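Local coordinates for protein (hdlp (histone deacetylase-like protein)) (Aquifex aeolicus, PDB 1C3P) that probably removes acetyl groups from acetylated substrates, as a zinc-binding member of the histone deacetylase family, at residues F279-V282 with R283-F286. Residues are numbered along the deposited sequence; the frame is centred on the assembly and turned at random.
Sequences FNIV and REVF
Arg283 lays its CD over one face of the Phe279 ring, one helical turn further along the same helix. This CD sits 3.7 Å from the centroid of the Phe279 ring, 24° off the ring normal, in a CH-pi contact. It is displaced toward the CE2 and CZ rim of Phe279, with both of those carbons 3.5 Å from Arg283 CD. The ring reaches this place because CG of Phe279 stands anti to the backbone N (chi1 172°). Beyond CD the arginine bends at chi3, and its guanidinium plane ends 32° from that of the ring. Asn280 runs alongside, pointing the same way, and its OD1 meets NH1 of Arg283 at the guanidinium edge, 3.0 Å away, in a weak, bent hydrogen bond. The same NH1 forms a salt bridge to Glu312 on helix 299-314, while NH2 is paired with Glu288 just past the helix end, two carboxylates that probably offset the arginine's charge.

Helix 272-286 is the crossover of a beta-alpha-beta unit between the parallel strands 250-254 and 290-292, in the alpha/beta fold of the histone deacetylase family. Phe279 is buried against Leu253 and Ile309 and meets Tyr291 edge-to-face; on another flank Ile281 and Val285 pack on Leu239 of helix 228-245. Glu284 extends beyond CG, with CG 3.0 Å from Asn280 O. Under the side chains the i to i+4 ladder continues to the last turn, where Phe286 N gives Val282 O a nearly straight 2.8 Å bond. A weaker one from Val285 N shares that carbonyl. Val285 CG1 lies over one face of the Phe286 ring, toward its rim.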
loop_
_atom_site.group_PDB
_atom_site.type_symbol
_atom_site.label_atom_id
_atom_site.label_comp_id
_atom_site.label_asym_id
_atom_site.label_seq_id
_atom_site.Cartn_x
_atom_site.Cartn_y
_atom_site.Cartn_z
ATOM N N PHE A 279 -6.199 -5.832 9.486
ATOM C CA PHE A 279 -5.183 -5.002 10.122
ATOM C C PHE A 279 -4.967 -5.438 11.579
ATOM O O PHE A 279 -3.829 -5.592 12.044
ATOM C CB PHE A 279 -5.648 -3.541 10.075
ATOM C CG PHE A 279 -4.783 -2.598 10.859
ATOM C CD1 PHE A 279 -3.480 -2.314 10.449
ATOM C CD2 PHE A 279 -5.285 -1.963 11.990
ATOM C CE1 PHE A 279 -2.691 -1.398 11.163
ATOM C CE2 PHE A 279 -4.508 -1.049 12.706
ATOM C CZ PHE A 279 -3.210 -0.764 12.292
ATOM N N ASN A 280 -6.066 -5.636 12.297
ATOM C CA ASN A 280 -5.976 -6.040 13.689
ATOM C C ASN A 280 -5.489 -7.464 13.891
ATOM O O ASN A 280 -4.852 -7.769 14.899
ATOM C CB ASN A 280 -7.318 -5.810 14.393
ATOM C CG ASN A 280 -7.641 -4.330 14.526
ATOM O OD1 ASN A 280 -6.748 -3.514 14.762
ATOM N ND2 ASN A 280 -8.914 -3.982 14.409
ATOM N N ILE A 281 -5.777 -8.329 12.928
ATOM C CA ILE A 281 -5.302 -9.705 12.995
ATOM C C ILE A 281 -3.773 -9.721 12.891
ATOM O O ILE A 281 -3.104 -10.517 13.555
ATOM C CB ILE A 281 -5.873 -10.552 11.843
ATOM C CG1 ILE A 281 -7.362 -10.808 12.066
ATOM C CG2 ILE A 281 -5.116 -11.857 11.737
ATOM C CD1 ILE A 281 -8.012 -11.598 10.933
ATOM N N VAL A 282 -3.216 -8.858 12.046
ATOM C CA VAL A 282 -1.763 -8.811 11.888
ATOM C C VAL A 282 -1.138 -8.353 13.203
ATOM O O VAL A 282 -0.151 -8.923 13.678
ATOM C CB VAL A 282 -1.333 -7.852 10.752
ATOM C CG1 VAL A 282 0.168 -7.618 10.822
ATOM C CG2 VAL A 282 -1.680 -8.468 9.392
ATOM N N ARG A 283 -1.738 -7.336 13.804
ATOM C CA ARG A 283 -1.224 -6.817 15.066
ATOM C C ARG A 283 -1.314 -7.837 16.201
ATOM O O ARG A 283 -0.460 -7.857 17.087
ATOM C CB ARG A 283 -1.975 -5.547 15.439
ATOM C CG ARG A 283 -1.747 -4.397 14.460
ATOM C CD ARG A 283 -2.720 -3.271 14.712
ATOM N NE ARG A 283 -2.455 -2.577 15.963
ATOM C CZ ARG A 283 -3.378 -1.929 16.661
ATOM N NH1 ARG A 283 -4.636 -1.891 16.230
ATOM N NH2 ARG A 283 -3.041 -1.305 17.779
ATOM N N GLU A 284 -2.342 -8.677 16.183
ATOM C CA GLU A 284 -2.478 -9.685 17.236
ATOM C C GLU A 284 -1.417 -10.752 17.084
ATOM O O GLU A 284 -1.006 -11.367 18.062
ATOM C CB GLU A 284 -3.842 -10.362 17.185
ATOM C CG GLU A 284 -4.997 -9.423 17.372
ATOM C CD GLU A 284 -6.320 -10.131 17.230
ATOM O OE1 GLU A 284 -6.556 -10.734 16.161
ATOM O OE2 GLU A 284 -7.121 -10.082 18.185
ATOM N N VAL A 285 -0.977 -10.983 15.852
ATOM C CA VAL A 285 0.028 -12.003 15.609
ATOM C C VAL A 285 1.433 -11.461 15.808
ATOM O O VAL A 285 2.260 -12.105 16.444
ATOM C CB VAL A 285 -0.070 -12.581 14.170
ATOM C CG1 VAL A 285 1.027 -13.609 13.944
ATOM C CG2 VAL A 285 -1.438 -13.230 13.948
ATOM N N PHE A 286 1.711 -10.273 15.278
ATOM C CA PHE A 286 3.051 -9.732 15.408
ATOM C C PHE A 286 3.249 -8.479 16.250
ATOM O O PHE A 286 4.363 -7.949 16.325
ATOM C CB PHE A 286 3.651 -9.508 14.016
ATOM C CG PHE A 286 3.913 -10.775 13.260
ATOM C CD1 PHE A 286 3.090 -11.162 12.204
ATOM C CD2 PHE A 286 4.973 -11.611 13.630
ATOM C CE1 PHE A 286 3.317 -12.359 11.528
ATOM C CE2 PHE A 286 5.208 -12.811 12.960
ATOM C CZ PHE A 286 4.379 -13.187 11.908
#